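Tylactone synthase starter module and modules 1 & 2 (Streptomyces fradiae, PDB 2Z5L) forms the first ketoreductase of the tylosin polyketide synthase, which probably uses NADPH to reduce a beta-keto group of the growing chain and set its stereochemistry. Local coordinates at residues P158-A161 with G162-W166; W396-A399 with G400-A403; E483-A486 with P487-A491. All blocks are in the same frame, centred on the assembly; numbering follows the deposited sequence.

Contact 1 of 3, residues P158-A161 with G162-W166; sequences PQDA and GAQLW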
# COMPACT_ATOMS: atom_id res chain seq x y z
N PRO A 158 -1.96 5.98 -10.77
CA PRO A 158 -1.06 4.95 -10.25
C PRO A 158 -1.39 3.56 -10.78
O PRO A 158 -2.52 3.10 -10.63
CB PRO A 158 -1.26 5.06 -8.74
CG PRO A 158 -2.73 5.42 -8.64
CD PRO A 158 -2.89 6.46 -9.72
N GLN A 159 -0.43 2.90 -11.40
CA GLN A 159 -0.68 1.56 -11.92
C GLN A 159 -0.33 0.56 -10.80
O GLN A 159 0.60 0.79 -10.02
CB GLN A 159 0.15 1.32 -13.19
CG GLN A 159 -0.40 0.22 -14.11
CD GLN A 159 -1.62 0.66 -14.95
OE1 GLN A 159 -2.54 1.33 -14.46
NE2 GLN A 159 -1.62 0.27 -16.22
N ASP A 160 -1.07 -0.54 -10.73
CA ASP A 160 -0.89 -1.56 -9.69
C ASP A 160 0.55 -2.01 -9.37
O ASP A 160 1.08 -1.74 -8.29
CB ASP A 160 -1.75 -2.78 -10.01
CG ASP A 160 -1.85 -3.75 -8.84
OD1 ASP A 160 -1.21 -4.82 -8.88
OD2 ASP A 160 -2.57 -3.42 -7.87
N ALA A 161 1.16 -2.71 -10.32
CA ALA A 161 2.52 -3.21 -10.15
C ALA A 161 3.45 -2.20 -9.47
O ALA A 161 4.09 -2.51 -8.47
CB ALA A 161 3.09 -3.63 -11.51
N GLY A 162 3.52 -0.98 -10.00
CA GLY A 162 4.38 0.02 -9.39
C GLY A 162 3.97 0.46 -8.00
O GLY A 162 4.83 0.69 -7.14
N ALA A 163 2.67 0.62 -7.76
CA ALA A 163 2.18 1.04 -6.45
C ALA A 163 2.54 0.03 -5.36
O ALA A 163 2.85 0.41 -4.23
CB ALA A 163 0.66 1.25 -6.49
N GLN A 164 2.49 -1.25 -5.71
CA GLN A 164 2.82 -2.32 -4.77
C GLN A 164 4.26 -2.23 -4.27
O GLN A 164 4.52 -2.38 -3.06
CB GLN A 164 2.61 -3.68 -5.42
CG GLN A 164 1.16 -4.13 -5.52
CD GLN A 164 1.06 -5.61 -5.86
OE1 GLN A 164 1.72 -6.44 -5.23
NE2 GLN A 164 0.24 -5.96 -6.86
N LEU A 165 5.18 -2.01 -5.20
CA LEU A 165 6.61 -1.91 -4.91
C LEU A 165 6.92 -0.74 -3.97
O LEU A 165 7.77 -0.84 -3.09
CB LEU A 165 7.41 -1.74 -6.21
CG LEU A 165 8.45 -2.79 -6.60
CD1 LEU A 165 9.34 -2.21 -7.71
CD2 LEU A 165 9.31 -3.16 -5.40
N TRP A 166 6.25 0.39 -4.18
CA TRP A 166 6.50 1.53 -3.30
C TRP A 166 6.05 1.14 -1.90
O TRP A 166 6.71 1.46 -0.92
CB TRP A 166 5.75 2.76 -3.79
CG TRP A 166 6.50 3.47 -4.88
CD1 TRP A 166 6.78 3.01 -6.14
CD2 TRP A 166 7.08 4.77 -4.79
NE1 TRP A 166 7.51 3.94 -6.84
CE2 TRP A 166 7.71 5.03 -6.03
CE3 TRP A 166 7.14 5.75 -3.78
CZ2 TRP A 166 8.38 6.23 -6.29
CZ3 TRP A 166 7.81 6.93 -4.04
CH2 TRP A 166 8.42 7.16 -5.29
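Asp160 and Gln164 are joined by a short hydrogen bond, 2.7 Å from Gln164 NE2 to Asp160 OD1, that spans one turn at the start of helix 160-175. The oxygen is met on its syn side but 33° out of the carboxylate plane, whereas OD1 lies almost within the plane of the Gln164 amide, and the two flat groups are turned steeply against each other, 70° apart. Asp160 reaches this place with CG anti to its own nitrogen (chi1 -168°), and the glutamine chain runs extended beyond CG to meet it. Gln159 stands at the N-cap position, and its carbonyl takes the first backbone bond of the helix, from Ala163 N to Gln159 O at 3.1 Å. The second, from Gln164 N to Asp160 O at 3.0 Å, repeats the side-chain linkage; the third, from Leu165 N to Ala161 O, is weak at 3.5 Å. Outside these bonds the contact is van der Waals touching of methyl and methylene groups on a carbonyl: Ala163 CB lies 3.5 Å, and Gln164 CG 3.7 Å, from Asp160 O. Around this turn, Asp160 and Ala163 rest on Ala410 and Ala413 of helix 402-419, while Gln164 also touches helices 119-135 and 356-376. The turn thus opens the helix that links strands 140-147 and 180-186 in a beta-alpha-beta unit.

Contact 2 of 3, residues W396-A399 with G400-A403; sequences WGNA and GQGA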
# COMPACT_ATOMS: atom_id res chain seq x y z
N TRP A 396 2.57 4.68 4.95
CA TRP A 396 3.72 5.22 5.67
C TRP A 396 4.81 4.18 5.74
O TRP A 396 5.99 4.49 5.61
CB TRP A 396 3.34 5.63 7.10
CG TRP A 396 2.42 6.80 7.18
CD1 TRP A 396 1.97 7.56 6.14
CD2 TRP A 396 1.82 7.33 8.36
NE1 TRP A 396 1.12 8.53 6.60
CE2 TRP A 396 1.01 8.41 7.97
CE3 TRP A 396 1.89 6.99 9.72
CZ2 TRP A 396 0.27 9.16 8.88
CZ3 TRP A 396 1.15 7.73 10.62
CH2 TRP A 396 0.35 8.81 10.20
N GLY A 397 4.43 2.93 5.97
CA GLY A 397 5.42 1.88 6.07
C GLY A 397 5.47 1.35 7.49
O GLY A 397 5.14 2.07 8.43
N ASN A 398 5.87 0.09 7.63
CA ASN A 398 5.96 -0.55 8.94
C ASN A 398 6.64 -1.92 8.82
O ASN A 398 6.20 -2.79 8.06
CB ASN A 398 4.56 -0.73 9.53
CG ASN A 398 4.58 -1.34 10.91
OD1 ASN A 398 5.24 -0.82 11.81
ND2 ASN A 398 3.86 -2.44 11.08
N ALA A 399 7.70 -2.11 9.60
CA ALA A 399 8.46 -3.35 9.58
C ALA A 399 7.66 -4.63 9.82
O ALA A 399 6.67 -4.63 10.55
CB ALA A 399 9.61 -3.26 10.60
N GLY A 400 8.12 -5.72 9.22
CA GLY A 400 7.47 -7.00 9.38
C GLY A 400 6.19 -7.18 8.59
O GLY A 400 5.61 -8.25 8.62
N GLN A 401 5.74 -6.14 7.88
CA GLN A 401 4.51 -6.27 7.10
C GLN A 401 4.68 -5.83 5.63
O GLN A 401 3.87 -5.04 5.09
CB GLN A 401 3.39 -5.47 7.77
CG GLN A 401 3.08 -5.94 9.17
CD GLN A 401 1.96 -5.15 9.77
OE1 GLN A 401 2.07 -3.93 9.99
NE2 GLN A 401 0.85 -5.83 10.05
N GLY A 402 5.73 -6.33 4.99
CA GLY A 402 6.00 -5.98 3.60
C GLY A 402 4.93 -6.48 2.64
O GLY A 402 4.54 -5.77 1.72
N ALA A 403 4.42 -7.68 2.87
CA ALA A 403 3.42 -8.24 1.97
C ALA A 403 2.12 -7.51 2.20
O ALA A 403 1.33 -7.29 1.28
CB ALA A 403 3.26 -9.74 2.23
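Asn398 swings its CG opposite the backbone nitrogen (chi1 -178°), while Gln401, with CG beside its own nitrogen (chi1 -61°) and an extended chain beyond, brings its amide across from the other end of the turn. Asn398 ND2 donates to Gln401 OE1 at 2.6 Å. The acceptor lies nearly in the Asn398 amide plane, but the donor is tilted 31° from the Gln401 carbonyl plane, and the amides end up almost perpendicular. The backbone closes the turn with a weak hydrogen bond, 3.4 Å from Gln401 N to Asn398 O. Gly400 takes the third position of the turn with a positive phi, where a CB would run into Ala399 O.

Both amides are engaged further out. Asn398 OD1 accepts from Arg450 and ND2 also gives to Gly443 O, while Gln401 NE2 is bound to Glu444 and to the carbonyl of Asp347. With their outer partners these bonds should fix how both amides are flipped.

Together the residues from Asn398 to Gln401 make a type II beta turn whose last residue is the N-cap of helix 402-419. The turn lies on the connection from strand 386-391 to that helix, which in short-chain dehydrogenases carries the active-site tyrosine.

Contact 3 of 3, residues E483-A486 with P487-A491; sequences ERFA and PATNA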
# COMPACT_ATOMS: atom_id res chain seq x y z
N GLU A 483 4.76 13.01 19.26
CA GLU A 483 5.84 13.29 20.19
C GLU A 483 6.52 11.99 20.61
O GLU A 483 7.30 11.95 21.56
CB GLU A 483 5.31 14.02 21.44
CG GLU A 483 4.76 15.42 21.15
CD GLU A 483 5.83 16.41 20.71
OE1 GLU A 483 5.46 17.53 20.30
OE2 GLU A 483 7.03 16.08 20.79
N ARG A 484 6.21 10.93 19.88
CA ARG A 484 6.79 9.62 20.18
C ARG A 484 7.06 8.86 18.89
O ARG A 484 7.86 7.94 18.87
CB ARG A 484 5.82 8.83 21.06
CG ARG A 484 6.36 7.51 21.55
CD ARG A 484 5.34 6.81 22.42
NE ARG A 484 5.83 5.53 22.93
CZ ARG A 484 5.07 4.66 23.58
NH1 ARG A 484 3.78 4.92 23.80
NH2 ARG A 484 5.58 3.51 24.01
N PHE A 485 6.39 9.27 17.82
CA PHE A 485 6.53 8.64 16.52
C PHE A 485 7.72 9.20 15.75
O PHE A 485 8.61 8.46 15.35
CB PHE A 485 5.26 8.85 15.70
CG PHE A 485 5.13 7.92 14.53
CD1 PHE A 485 4.59 6.65 14.70
CD2 PHE A 485 5.55 8.31 13.26
CE1 PHE A 485 4.46 5.78 13.61
CE2 PHE A 485 5.42 7.45 12.17
CZ PHE A 485 4.88 6.19 12.35
N ALA A 486 7.72 10.51 15.55
CA ALA A 486 8.79 11.18 14.82
C ALA A 486 10.18 10.75 15.28
O ALA A 486 11.00 10.30 14.48
CB ALA A 486 8.65 12.69 14.93
N PRO A 487 10.47 10.86 16.59
CA PRO A 487 11.79 10.46 17.07
C PRO A 487 12.08 8.97 16.90
O PRO A 487 13.19 8.59 16.52
CB PRO A 487 11.75 10.89 18.54
CG PRO A 487 10.32 10.72 18.91
CD PRO A 487 9.60 11.30 17.70
N ALA A 488 11.08 8.14 17.18
CA ALA A 488 11.22 6.69 17.07
C ALA A 488 11.49 6.24 15.64
O ALA A 488 12.47 5.55 15.37
CB ALA A 488 9.97 6.01 17.60
N THR A 489 10.60 6.62 14.75
CA THR A 489 10.71 6.27 13.35
C THR A 489 12.01 6.80 12.76
O THR A 489 12.58 6.20 11.85
CB THR A 489 9.51 6.82 12.58
OG1 THR A 489 8.31 6.24 13.12
CG2 THR A 489 9.62 6.50 11.10
N ASN A 490 12.48 7.93 13.28
CA ASN A 490 13.70 8.51 12.76
C ASN A 490 14.94 7.78 13.28
O ASN A 490 15.98 7.76 12.62
CB ASN A 490 13.77 9.99 13.12
CG ASN A 490 14.88 10.71 12.38
OD1 ASN A 490 14.63 11.45 11.42
ND2 ASN A 490 16.12 10.51 12.83
N ALA A 491 14.82 7.16 14.45
CA ALA A 491 15.92 6.41 15.04
C ALA A 491 16.23 5.16 14.20
O ALA A 491 17.38 4.73 14.11
CB ALA A 491 15.57 6.00 16.46
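A proline inside a helix marks this contact: Phe485 and Thr489 pair across the turn of helix 482-492 that holds Pro487. The ring nitrogen of Pro487 has no hydrogen to offer the preceding turn, and the helix is kinked there. Its ring instead approaches that turn with Pro487 CG 3.7 Å from Arg484 O, while the short distance of 3.2 Å between Ala486 CB and Pro487 CD belongs to the Ala-Pro peptide link. Ala488 CB also approaches Arg484 O, at 3.1 Å.

Beyond the proline, i to i-4 bonding is found again. Phe485 O is gripped twice by one residue: Thr489 N lies 2.8 Å from it in a nearly straight bond (167° at the hydrogen), and Thr489 OG1 donates to the same oxygen at 3.2 Å, coming from above the carbonyl plane. The hydroxyl reaches back because OG1 sits beside its own backbone nitrogen (chi1 -61°). The Phe485 side chain, with CG anti to its backbone nitrogen, puts one ring face under the hydroxyl, which is displaced toward the rim, with 3.3 Å between Thr489 OG1 and Phe485 CE2. One residue further on, Asn490 N bonds to Ala486 O at 3.0 Å, the donor tilted from the carbonyl plane.

The hydroxyl has a further partner in Arg450 of helix 442-450, so it ties the two helices together. Phe485 meets Phe498 edge-to-face and the ring of Trp482 at a steep angle, which places it in an aromatic cluster, while the side chains of Ala486 and Pro487 pack against helix 502-507. A threonine hydroxyl bonded to the carbonyl four residues earlier is common within helices; here it follows a proline kink in the C-terminal helical part of the ketoreductase.

Overall arrangement
The three contacts follow one another along the chain, each closing before the next opens. Contact 1 begins helix 160-175, whose far end, at Glu175, bonds to Gly400 of contact 2; contact 2 leads into helix 402-419, against which the start of the first helix packs. Their centres are about 15 Å apart, with nearest atoms about 6 Å apart. Contact 3, in helix 482-492, lies about 16 Å from contact 2 between centres and touches it where Trp396 packs on Phe485; Arg450 bonds to both. Contacts 1 and 3 are about 27 Å apart between centres. Contact 2, within the ketoreductase domain, thus lies between helix 160-175 and the helices 442-450 and 482-492.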